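Local coordinates for protein 3-ketosteroid-delta4-5alpha-dehydrogenase (Rhodococcus jostii, PDB 4AT2) that probably catalyses the FAD-dependent dehydrogenation of 3-ketosteroids at the C4-C5 bond, a step in bacterial steroid breakdown, at residues Y40-V45 against G64-V69; V54-E59 against R500-S505; P105-T110 against I178-P183; I324-R329 against G400-T405; A384-E389 against G432-A437. One frame throughout, in Å; residues are numbered along the deposited sequence. Where two conformers were deposited one is given.

Interaction 1 (Y40-V45 against G64-V69); sequences YEADVV and GADVLV
Asp66 N gives an almost straight bond to Asp43 OD2 (2.9 Å), met on the anti side of the carboxylate and somewhat out of its plane. The torsion that sets CG of Asp43 beside its own N (chi1 -70°) carries the carboxylate to this amide. The two acid side chains stand nearly perpendicular, their carboxylate planes 78° apart. Their like charges stay apart, OD2 of Asp43 lying 5.0 Å from OD2 of Asp66, and are probably offset by salt bridges to Arg253 and Arg218 respectively. In return, Asp66 O is gripped from opposite faces of its plane by Asp43 N at 2.8 Å and Val44 N at 3.0 Å. With a leucine in place of Asp43, the amide of Asp66 would probably lose its acceptor and Arg253 its salt-bridge mate.

Leu68 N then bonds to Val44 O (3.0 Å), so that Val44 pairs with Val67, and Val45 with Leu68, in parallel. Strands 45-47 and 67-70 with helix 51-62 between them form a beta-alpha-beta unit, consistent with the Rossmann-type dinucleotide-binding fold. Branched valines suit these strands: Val44 and Val67 share the face that meets the helix, touching Ala60.

On the other face, Leu68 extends with CG trans to its N (chi1 174°), setting CB 3.6 Å from Ala42 CB and CD2 3.8 Å from Tyr40 CB. These two residues belong to strand 40-42, part of a second sheet that the chain leaves by turning at Asp43 and Val44. The Tyr40 hydroxyl bonds to Gln243. A water joins Asp66 OD2 (2.8 Å) to Glu41 O.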
# COMPACT_ATOMS: atom_id res chain seq x y z
N TYR A 40 1.07 -8.37 39.31
CA TYR A 40 2.11 -7.37 39.36
C TYR A 40 1.45 -6.01 39.23
O TYR A 40 0.34 -5.90 38.69
CB TYR A 40 3.13 -7.55 38.22
CG TYR A 40 3.82 -8.89 38.16
CD1 TYR A 40 3.27 -9.94 37.43
CD2 TYR A 40 5.04 -9.11 38.80
CE1 TYR A 40 3.88 -11.18 37.36
CE2 TYR A 40 5.68 -10.35 38.73
CZ TYR A 40 5.09 -11.38 38.00
OH TYR A 40 5.71 -12.61 37.91
N GLU A 41 2.11 -4.98 39.74
CA GLU A 41 1.63 -3.60 39.61
C GLU A 41 2.82 -2.66 39.41
O GLU A 41 3.89 -2.86 39.97
CB GLU A 41 0.86 -3.15 40.86
CG GLU A 41 -0.36 -3.98 41.21
CD GLU A 41 -1.03 -3.53 42.51
OE1 GLU A 41 -1.42 -2.34 42.60
OE2 GLU A 41 -1.15 -4.36 43.44
N ALA A 42 2.61 -1.62 38.60
CA ALA A 42 3.59 -0.56 38.37
C ALA A 42 2.86 0.71 37.98
O ALA A 42 1.66 0.69 37.73
CB ALA A 42 4.58 -0.96 37.27
N ASP A 43 3.59 1.82 37.92
CA ASP A 43 3.01 3.06 37.41
C ASP A 43 2.98 3.00 35.89
O ASP A 43 1.96 3.26 35.27
CB ASP A 43 3.83 4.27 37.83
CG ASP A 43 3.74 4.55 39.31
OD1 ASP A 43 2.68 4.27 39.91
OD2 ASP A 43 4.74 5.05 39.86
N VAL A 44 4.13 2.66 35.31
CA VAL A 44 4.27 2.56 33.86
C VAL A 44 4.65 1.13 33.52
O VAL A 44 5.66 0.61 34.01
CB VAL A 44 5.31 3.57 33.32
CG1 VAL A 44 5.56 3.36 31.83
CG2 VAL A 44 4.82 5.00 33.57
N VAL A 45 3.81 0.49 32.71
CA VAL A 45 4.04 -0.88 32.27
C VAL A 45 4.46 -0.84 30.81
O VAL A 45 3.71 -0.36 29.96
CB VAL A 45 2.79 -1.77 32.49
CG1 VAL A 45 2.98 -3.14 31.86
CG2 VAL A 45 2.51 -1.91 33.98
N GLY A 64 10.33 9.69 37.83
CA GLY A 64 9.93 9.25 39.17
C GLY A 64 8.92 8.12 39.24
O GLY A 64 8.50 7.72 40.33
N ALA A 65 8.53 7.59 38.08
CA ALA A 65 7.54 6.50 38.01
C ALA A 65 8.15 5.15 38.36
O ALA A 65 9.33 4.90 38.12
CB ALA A 65 6.90 6.43 36.63
N ASP A 66 7.33 4.27 38.93
CA ASP A 66 7.68 2.87 39.15
C ASP A 66 7.45 2.16 37.81
O ASP A 66 6.33 2.11 37.31
CB ASP A 66 6.78 2.31 40.27
CG ASP A 66 6.83 0.79 40.40
OD1 ASP A 66 7.86 0.15 40.10
OD2 ASP A 66 5.81 0.22 40.86
N VAL A 67 8.53 1.64 37.22
CA VAL A 67 8.48 1.08 35.86
C VAL A 67 8.69 -0.43 35.84
O VAL A 67 9.64 -0.94 36.44
CB VAL A 67 9.55 1.72 34.94
CG1 VAL A 67 9.41 1.22 33.51
CG2 VAL A 67 9.44 3.24 34.96
N LEU A 68 7.80 -1.13 35.14
CA LEU A 68 7.93 -2.56 34.93
C LEU A 68 7.89 -2.89 33.44
O LEU A 68 6.91 -2.58 32.76
CB LEU A 68 6.83 -3.33 35.68
CG LEU A 68 6.72 -4.85 35.47
CD1 LEU A 68 8.01 -5.55 35.90
CD2 LEU A 68 5.51 -5.40 36.23
N VAL A 69 8.95 -3.53 32.94
CA VAL A 69 9.02 -3.97 31.56
C VAL A 69 8.61 -5.43 31.50
O VAL A 69 9.07 -6.23 32.31
CB VAL A 69 10.45 -3.81 30.98
CG1 VAL A 69 10.49 -4.23 29.51
CG2 VAL A 69 10.91 -2.37 31.10
O HOH W 1 4.57 -1.34 42.79

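Interaction 2 (V54-E59 against R500-S505); sequences VAASIE and RRAGIS
Helices 54-59 and 500-505 run in broadly the same direction, crossing at -38° with their axes 6.7 Å apart, and come closest where the CA atoms of Ala56 and Gly503 lie 3.8 Å from each other. Glycine is needed there, since a CB on Gly503 would collide with Ala56 O; its CA instead makes a CA-H...O contact with that oxygen at 3.3 Å. Ala55, equally small, brings its CB to 3.7 Å from Arg500 N.

At the outer end Glu59 bends at chi2 (-75°) over the Arg500 backbone. The two form a salt bridge in which Glu59 OE2 takes NE of Arg500 nearly straight (2.8 Å) and NH2 at a bent angle (3.2 Å), side-on and in the guanidinium plane, with the carboxylate nearly coplanar; a water also joins OE2 to NH2. Ile504 runs alongside, its CG1 3.7 Å from Glu59 CB. An alanine at Glu59 would probably leave NE of Arg500 without its carboxylate and strip the far part of the Glu59 chain from beside Ile504. Arg500 is held further by Glu134 through NH1 and by a cation-pi contact with Trp138.

Helix 51-62 follows a glycine-rich turn that fits the GxGxxG pattern of Rossmann-type FAD binding, and helix 490-507 packs against it.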
# COMPACT_ATOMS: atom_id res chain seq x y z
N VAL A 54 13.09 0.18 26.09
CA VAL A 54 14.14 0.62 27.03
C VAL A 54 14.18 2.15 27.12
O VAL A 54 14.31 2.70 28.22
CB VAL A 54 15.52 -0.02 26.75
CG1 VAL A 54 16.14 0.52 25.47
CG2 VAL A 54 16.44 0.16 27.96
N ALA A 55 14.00 2.83 25.99
CA ALA A 55 13.97 4.29 25.97
C ALA A 55 12.81 4.84 26.79
O ALA A 55 12.98 5.81 27.55
CB ALA A 55 13.92 4.83 24.54
N ALA A 56 11.64 4.21 26.65
CA ALA A 56 10.45 4.58 27.43
C ALA A 56 10.73 4.38 28.91
O ALA A 56 10.38 5.23 29.73
CB ALA A 56 9.24 3.77 27.00
N SER A 57 11.35 3.25 29.25
CA SER A 57 11.61 2.92 30.65
C SER A 57 12.54 3.93 31.31
O SER A 57 12.33 4.32 32.46
CB SER A 57 12.13 1.49 30.82
OG SER A 57 13.51 1.39 30.55
N ILE A 58 13.56 4.38 30.56
CA ILE A 58 14.51 5.36 31.09
C ILE A 58 13.81 6.66 31.43
O ILE A 58 13.98 7.19 32.54
CB ILE A 58 15.69 5.59 30.12
CG1 ILE A 58 16.57 4.34 30.08
CG2 ILE A 58 16.52 6.82 30.53
CD1 ILE A 58 17.52 4.31 28.90
N GLU A 59 13.02 7.17 30.49
CA GLU A 59 12.34 8.44 30.72
C GLU A 59 11.31 8.32 31.85
O GLU A 59 11.22 9.20 32.69
CB GLU A 59 11.68 8.98 29.45
CG GLU A 59 12.68 9.46 28.40
CD GLU A 59 13.34 10.80 28.72
OE1 GLU A 59 13.26 11.27 29.87
OE2 GLU A 59 13.95 11.40 27.81
N ARG A 500 11.29 7.40 24.11
CA ARG A 500 11.44 8.46 25.12
C ARG A 500 10.12 9.20 25.37
O ARG A 500 9.69 9.36 26.52
CB ARG A 500 12.52 9.46 24.70
CG ARG A 500 13.94 8.93 24.82
CD ARG A 500 14.93 9.98 24.33
NE ARG A 500 14.88 11.19 25.16
CZ ARG A 500 15.38 12.37 24.80
NH1 ARG A 500 15.99 12.52 23.62
NH2 ARG A 500 15.27 13.40 25.62
N ARG A 501 9.48 9.64 24.29
CA ARG A 501 8.24 10.41 24.38
C ARG A 501 7.15 9.58 25.06
O ARG A 501 6.37 10.11 25.86
CB ARG A 501 7.78 10.87 22.99
CG ARG A 501 8.68 11.94 22.37
CD ARG A 501 8.45 13.33 22.99
NE ARG A 501 9.37 14.31 22.41
CZ ARG A 501 9.17 14.93 21.25
NH1 ARG A 501 8.08 14.71 20.53
NH2 ARG A 501 10.08 15.80 20.80
N ALA A 502 7.10 8.28 24.76
CA ALA A 502 6.08 7.41 25.37
C ALA A 502 6.30 7.31 26.87
O ALA A 502 5.34 7.31 27.64
CB ALA A 502 6.09 6.02 24.75
N GLY A 503 7.57 7.20 27.28
CA GLY A 503 7.88 7.09 28.72
C GLY A 503 7.54 8.37 29.47
O GLY A 503 7.00 8.34 30.57
N ILE A 504 7.86 9.51 28.86
CA ILE A 504 7.51 10.81 29.44
C ILE A 504 5.98 10.94 29.62
O ILE A 504 5.50 11.33 30.71
CB ILE A 504 8.05 11.96 28.56
CG1 ILE A 504 9.59 11.95 28.55
CG2 ILE A 504 7.50 13.31 29.01
CD1 ILE A 504 10.18 12.85 27.47
N SER A 505 5.23 10.61 28.57
CA SER A 505 3.78 10.77 28.58
C SER A 505 3.13 9.79 29.54
O SER A 505 2.21 10.15 30.28
CB SER A 505 3.20 10.58 27.18
OG SER A 505 3.72 11.55 26.29
O HOH W 2 13.97 14.06 28.33

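Interaction 3 (P105-T110 against I178-P183); sequences PENMKT and IAAPAP. Unlike the reference sequence in segment 178-183: Ala180 (reference Thr).
The side-chain amide of Asn107 pairs with the backbone of Ala180 as a second peptide would. ND2 donates to Ala180 O at 2.8 Å in a straight bond (175°), while Ala180 N returns a more bent one to OD1 at 2.9 Å (140°). Both acceptors are met in the carbonyl plane, on a lone pair, so the amide meets the chain edge-on and its rotation is fixed. An asparagine suits the place because it offers a donor and an acceptor side by side. Beside the pair, the CB of Ala179 lies 3.6 Å from OD1, and that of Ala180, a residue where the reference sequence has threonine, sits 3.7 Å from it.

One turn on, Thr110 CG2 rests 3.5 Å from Ile178 O. In this way the irregular loop 178-183, which leads towards strand 185-186, is stitched to the first turns of helix 105-115 near the protein surface, within the region assigned to the FAD-binding family.

Second-shell bonds set these groups. With Thr110 OG1 beside its own N (chi1 -62°), the hydroxyl bonds back to Glu106 O (2.9 Å) and CG2 is turned to the loop. Asp103 OD1 takes a further bond from Asn107 ND2, and Ser104 OG bonds to Asn107 N. Ala179 also rests on Phe111 of the same helix.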
# COMPACT_ATOMS: atom_id res chain seq x y z
N PRO A 105 18.05 20.97 10.87
CA PRO A 105 16.74 20.34 10.95
C PRO A 105 15.89 20.57 9.71
O PRO A 105 15.17 19.65 9.29
CB PRO A 105 16.11 20.97 12.19
CG PRO A 105 17.29 21.26 13.06
CD PRO A 105 18.35 21.75 12.10
N GLU A 106 15.97 21.75 9.10
CA GLU A 106 15.19 22.01 7.89
C GLU A 106 15.66 21.16 6.71
O GLU A 106 14.83 20.63 5.96
CB GLU A 106 15.17 23.49 7.51
CG GLU A 106 14.17 23.84 6.40
CD GLU A 106 12.76 23.26 6.63
OE1 GLU A 106 12.17 23.45 7.73
OE2 GLU A 106 12.25 22.58 5.71
N ASN A 107 16.97 21.03 6.57
CA ASN A 107 17.54 20.22 5.49
C ASN A 107 17.19 18.73 5.68
O ASN A 107 16.81 18.04 4.73
CB ASN A 107 19.05 20.42 5.42
CG ASN A 107 19.64 19.80 4.18
OD1 ASN A 107 19.20 20.06 3.06
ND2 ASN A 107 20.65 18.94 4.38
N MET A 108 17.31 18.27 6.92
CA MET A 108 16.95 16.90 7.25
C MET A 108 15.47 16.64 6.95
O MET A 108 15.13 15.61 6.37
CB MET A 108 17.26 16.65 8.72
CG MET A 108 17.09 15.21 9.15
SD MET A 108 17.62 15.10 10.87
CE MET A 108 17.01 13.47 11.27
N LYS A 109 14.61 17.57 7.34
CA LYS A 109 13.16 17.43 7.11
C LYS A 109 12.86 17.36 5.60
O LYS A 109 12.07 16.53 5.15
CB LYS A 109 12.38 18.59 7.77
CG LYS A 109 10.89 18.58 7.43
CD LYS A 109 10.15 19.81 7.92
CE LYS A 109 8.78 19.90 7.26
NZ LYS A 109 7.89 20.88 7.95
N THR A 110 13.51 18.23 4.83
CA THR A 110 13.29 18.28 3.38
C THR A 110 13.64 16.93 2.76
O THR A 110 12.88 16.39 1.94
CB THR A 110 14.09 19.43 2.74
OG1 THR A 110 13.62 20.66 3.30
CG2 THR A 110 13.89 19.46 1.21
N ILE A 178 17.33 17.81 -4.18
CA ILE A 178 16.15 18.21 -3.41
C ILE A 178 16.57 18.75 -2.04
O ILE A 178 16.00 19.73 -1.54
CB ILE A 178 15.16 17.02 -3.26
CG1 ILE A 178 14.59 16.63 -4.63
CG2 ILE A 178 14.05 17.34 -2.27
CD1 ILE A 178 13.90 15.28 -4.65
N ALA A 179 17.57 18.11 -1.45
CA ALA A 179 18.13 18.51 -0.16
C ALA A 179 19.63 18.45 -0.31
O ALA A 179 20.15 17.69 -1.13
CB ALA A 179 17.68 17.55 0.93
N ALA A 180 20.35 19.25 0.48
CA ALA A 180 21.81 19.17 0.46
C ALA A 180 22.21 17.84 1.10
O ALA A 180 21.76 17.54 2.20
CB ALA A 180 22.43 20.34 1.21
N PRO A 181 23.03 17.03 0.41
CA PRO A 181 23.45 15.74 0.99
C PRO A 181 24.15 15.90 2.34
O PRO A 181 25.01 16.76 2.50
CB PRO A 181 24.45 15.21 -0.04
CG PRO A 181 23.97 15.78 -1.34
CD PRO A 181 23.50 17.17 -0.98
N ALA A 182 23.73 15.09 3.30
CA ALA A 182 24.39 15.01 4.59
C ALA A 182 24.18 13.59 5.08
O ALA A 182 23.06 13.07 5.00
CB ALA A 182 23.78 16.01 5.58
N PRO A 183 25.24 12.95 5.56
CA PRO A 183 25.12 11.60 6.09
C PRO A 183 24.46 11.64 7.46
O PRO A 183 24.81 12.50 8.28
CB PRO A 183 26.58 11.12 6.18
CG PRO A 183 27.36 12.39 6.40
CD PRO A 183 26.64 13.44 5.59

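Interaction 4 (I324-R329 against G400-T405); sequences ILVNGR and GALQST
The carbonyl of Arg329 is the flat group that meets the helix: its O lies 3.6 Å from Ala401 CB. A bridging water donates both to Arg329 O and, at 3.1 Å, to Ala401 O. The amide of Asn327 works on its own side of the contact. Its OD1 accepts Arg329 N at 2.9 Å from above the amide plane, 52° out of it, which makes an Asx turn; the same oxygen takes Gln331 N, and ND2 bonds to Gln351. The guanidinium of Arg329 leads away from the helix, NE bonding to Gln331.

Beside this polar corner the touching side-chain atoms are all carbon. Thr405 CG2 reaches both Ile324 CD1 and Val326 CG1, each at 4.0 Å, and Leu402 CD1 comes to 4.2 Å from that same Val326 atom, its side chain lying athwart that of the valine. Ile324 and Thr405 lie alongside with their chains running opposite ways. Threonine suits this spot because its methyl stands trans to the backbone N and faces the strand, while chi1 of -72° lets OG1 bond to Gly330 O. The branched Ile324 and Val326 suit a strand, and both also pack on Ile358 of the neighbouring strand 356-360.

The second subunit comes close here as well: Ser404 packs on Ser404 of that subunit, and Ala401 on its Leu420.

Helix 401-413 thus lies over strand 324-326, outermost within this chain in an antiparallel four-stranded sheet, a helix-on-sheet layer at the subunit interface.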
# COMPACT_ATOMS: atom_id res chain seq x y z
N ILE A 324 25.68 -1.60 -14.33
CA ILE A 324 24.33 -1.07 -14.46
C ILE A 324 23.30 -2.13 -14.13
O ILE A 324 23.45 -3.31 -14.50
CB ILE A 324 24.05 -0.46 -15.85
CG1 ILE A 324 24.28 -1.49 -16.98
CG2 ILE A 324 24.96 0.75 -16.06
CD1 ILE A 324 23.68 -1.05 -18.31
N LEU A 325 22.27 -1.72 -13.40
CA LEU A 325 21.15 -2.61 -13.14
C LEU A 325 20.14 -2.49 -14.27
O LEU A 325 19.78 -1.40 -14.67
CB LEU A 325 20.47 -2.26 -11.81
CG LEU A 325 21.24 -2.67 -10.56
CD1 LEU A 325 20.64 -1.99 -9.34
CD2 LEU A 325 21.29 -4.19 -10.39
N VAL A 326 19.71 -3.63 -14.79
CA VAL A 326 18.64 -3.62 -15.78
C VAL A 326 17.48 -4.48 -15.30
O VAL A 326 17.68 -5.42 -14.54
CB VAL A 326 19.10 -4.04 -17.20
CG1 VAL A 326 20.15 -3.06 -17.71
CG2 VAL A 326 19.60 -5.49 -17.23
N ASN A 327 16.27 -4.12 -15.72
CA ASN A 327 15.10 -4.92 -15.38
C ASN A 327 14.92 -6.10 -16.34
O ASN A 327 15.82 -6.42 -17.13
CB ASN A 327 13.86 -4.00 -15.32
CG ASN A 327 13.52 -3.38 -16.66
OD1 ASN A 327 14.00 -3.81 -17.72
ND2 ASN A 327 12.66 -2.36 -16.63
N GLY A 328 13.77 -6.77 -16.27
CA GLY A 328 13.50 -7.93 -17.12
C GLY A 328 13.38 -7.60 -18.60
O GLY A 328 13.42 -8.51 -19.45
N ARG A 329 13.23 -6.31 -18.92
CA ARG A 329 13.21 -5.84 -20.31
C ARG A 329 14.57 -5.28 -20.74
O ARG A 329 14.69 -4.67 -21.81
CB ARG A 329 12.12 -4.77 -20.50
CG ARG A 329 10.70 -5.24 -20.18
CD ARG A 329 9.66 -4.17 -20.49
NE ARG A 329 9.74 -3.03 -19.59
CZ ARG A 329 9.16 -2.95 -18.40
NH1 ARG A 329 8.40 -3.94 -17.94
NH2 ARG A 329 9.31 -1.85 -17.68
N GLY A 400 18.45 -6.66 -29.28
CA GLY A 400 18.53 -5.21 -29.18
C GLY A 400 18.15 -4.62 -27.82
O GLY A 400 18.53 -3.49 -27.53
N ALA A 401 17.39 -5.35 -27.01
CA ALA A 401 16.89 -4.79 -25.73
C ALA A 401 18.02 -4.38 -24.79
O ALA A 401 18.00 -3.26 -24.23
CB ALA A 401 15.95 -5.77 -25.02
N LEU A 402 19.01 -5.25 -24.64
CA LEU A 402 20.16 -4.92 -23.79
C LEU A 402 21.22 -4.15 -24.58
O LEU A 402 21.83 -3.21 -24.05
CB LEU A 402 20.77 -6.19 -23.16
CG LEU A 402 22.00 -5.97 -22.26
CD1 LEU A 402 21.66 -5.19 -20.99
CD2 LEU A 402 22.62 -7.33 -21.93
N GLN A 403 21.43 -4.53 -25.83
CA GLN A 403 22.43 -3.85 -26.66
C GLN A 403 22.17 -2.35 -26.71
O GLN A 403 23.10 -1.55 -26.59
CB GLN A 403 22.46 -4.41 -28.08
CG GLN A 403 22.95 -5.85 -28.18
CD GLN A 403 23.04 -6.28 -29.63
OE1 GLN A 403 23.89 -5.80 -30.38
NE2 GLN A 403 22.15 -7.18 -30.02
N SER A 404 20.92 -1.98 -26.91
CA SER A 404 20.58 -0.57 -27.02
C SER A 404 20.76 0.16 -25.70
O SER A 404 21.28 1.27 -25.68
CB SER A 404 19.16 -0.37 -27.56
OG SER A 404 18.19 -0.93 -26.70
N THR A 405 20.36 -0.47 -24.60
CA THR A 405 20.58 0.11 -23.26
C THR A 405 22.05 0.43 -23.05
O THR A 405 22.40 1.52 -22.60
CB THR A 405 20.08 -0.87 -22.18
OG1 THR A 405 18.65 -0.87 -22.23
CG2 THR A 405 20.55 -0.48 -20.76
O HOH W 3 15.04 -2.65 -23.61

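Interaction 5 (A384-E389 against G432-A437); sequences AAETVE and GTPVAA
Ala385 and Val435 hold the tight half of the contact, an antiparallel hydrogen-bonded pair. Ala385 N to Val435 O and Val435 N to Ala385 O are both 2.9 Å and nearly straight. Beside it Ala384 and Ala436 make a non-hydrogen-bonded pair, their CA atoms only 4.1 Å apart; alanine allows so close an approach. Val435 turns to the opposite face, where chi1 of 59° aims CG1 at Thr387 O (3.7 Å) and Val388 CG2 (4.2 Å). A branched valine can fill that site against Leu391 and Ile358 too.

Beyond the last pair the hydrogen bonding stops, though the chains stay close: the cis peptide before Pro434 turns the chain, and Pro434 CB still lies 3.5 Å from Ala385 O. At the exposed surface Glu386 runs beside the proline ring, its OE2 4.1 Å from Pro434 CB. Thr433 CB approaches Glu386 O to 3.3 Å, and a water donates to that oxygen while touching Thr433 OG1 weakly.

The Thr387 side chain, at the N-cap of helix 388-394, caps a backbone N in the first turn, and OG1 also bonds to Glu390. Strand 383-385, outermost within this chain in an antiparallel four-stranded sheet, leads through the turn at Glu386 and Thr387 into a helix laid over the face that carries Val435.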
# COMPACT_ATOMS: atom_id res chain seq x y z
N ALA A 384 28.57 -14.89 -18.73
CA ALA A 384 29.69 -14.06 -19.16
C ALA A 384 29.94 -14.28 -20.63
O ALA A 384 29.89 -15.42 -21.12
CB ALA A 384 30.94 -14.35 -18.34
N ALA A 385 30.23 -13.19 -21.34
CA ALA A 385 30.39 -13.23 -22.78
C ALA A 385 31.39 -12.20 -23.25
O ALA A 385 31.69 -11.25 -22.53
CB ALA A 385 29.04 -13.01 -23.46
N GLU A 386 31.88 -12.38 -24.47
CA GLU A 386 32.84 -11.46 -25.07
C GLU A 386 32.16 -10.17 -25.53
O GLU A 386 32.80 -9.13 -25.59
CB GLU A 386 33.53 -12.12 -26.27
CG GLU A 386 34.45 -13.28 -25.93
CD GLU A 386 35.59 -12.87 -25.02
OE1 GLU A 386 36.36 -11.95 -25.38
OE2 GLU A 386 35.72 -13.47 -23.92
N THR A 387 30.87 -10.26 -25.86
CA THR A 387 30.13 -9.10 -26.36
C THR A 387 28.77 -8.97 -25.67
O THR A 387 28.23 -9.93 -25.13
CB THR A 387 29.88 -9.19 -27.88
OG1 THR A 387 29.01 -10.29 -28.16
CG2 THR A 387 31.20 -9.36 -28.68
N VAL A 388 28.23 -7.74 -25.68
CA VAL A 388 26.88 -7.49 -25.18
C VAL A 388 25.83 -8.23 -25.99
O VAL A 388 24.86 -8.76 -25.44
CB VAL A 388 26.58 -5.98 -25.15
CG1 VAL A 388 25.16 -5.70 -24.65
CG2 VAL A 388 27.58 -5.27 -24.25
N GLU A 389 26.03 -8.28 -27.31
CA GLU A 389 25.12 -9.03 -28.18
C GLU A 389 24.99 -10.49 -27.72
O GLU A 389 23.89 -11.01 -27.62
CB GLU A 389 25.60 -8.96 -29.63
CG GLU A 389 24.74 -9.78 -30.59
CD GLU A 389 25.14 -9.64 -32.04
OE1 GLU A 389 26.19 -9.02 -32.35
OE2 GLU A 389 24.40 -10.16 -32.89
N GLY A 432 32.74 -1.97 -20.58
CA GLY A 432 33.65 -2.61 -21.53
C GLY A 432 33.35 -4.08 -21.78
O GLY A 432 32.23 -4.56 -21.56
N THR A 433 34.38 -4.79 -22.25
CA THR A 433 34.28 -6.22 -22.53
C THR A 433 35.55 -6.92 -22.02
O THR A 433 36.58 -6.28 -21.87
CB THR A 433 34.11 -6.49 -24.04
OG1 THR A 433 35.22 -5.92 -24.75
CG2 THR A 433 32.79 -5.92 -24.58
N PRO A 434 35.47 -8.23 -21.69
CA PRO A 434 34.29 -9.08 -21.66
C PRO A 434 33.30 -8.56 -20.64
O PRO A 434 33.67 -7.77 -19.75
CB PRO A 434 34.82 -10.46 -21.23
CG PRO A 434 36.30 -10.35 -21.25
CD PRO A 434 36.65 -8.91 -21.11
N VAL A 435 32.05 -8.98 -20.78
CA VAL A 435 30.97 -8.45 -19.98
C VAL A 435 30.25 -9.61 -19.31
O VAL A 435 30.16 -10.70 -19.88
CB VAL A 435 30.04 -7.54 -20.85
CG1 VAL A 435 29.43 -8.30 -22.03
CG2 VAL A 435 29.00 -6.80 -20.01
N ALA A 436 29.77 -9.38 -18.09
CA ALA A 436 29.08 -10.40 -17.31
C ALA A 436 27.71 -9.91 -16.85
O ALA A 436 27.46 -8.71 -16.82
CB ALA A 436 29.92 -10.79 -16.11
N ALA A 437 26.83 -10.84 -16.51
CA ALA A 437 25.56 -10.47 -15.89
C ALA A 437 25.32 -11.31 -14.65
O ALA A 437 25.46 -12.54 -14.67
CB ALA A 437 24.41 -10.62 -16.88
O HOH W 4 34.28 -7.77 -27.54

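How the interactions relate
The contacts fall into two joined pairs with one between them. Interactions 1 and 2, their centres 12 Å apart, touch, the strand residue Val67 of interaction 1 packing on helix 51-62 of interaction 2 with its CG1 3.8 Å from Ser57 CB; they lie near the FAD, with the Val45 and Ala55 side chains about 9 Å and 8 Å from it. Interactions 4 and 5, 13 Å apart by centres, reach the same sheet and meet where Leu402 CG lies 4.0 Å from Val388 CG1. Interaction 3 lies between, about 27 Å from interaction 2 and 33 Å from interaction 4, centre to centre. Interaction 2 encloses interactions 3, 4 and 5 along the chain. None of the ten segments supplies a residue of the steroid pocket.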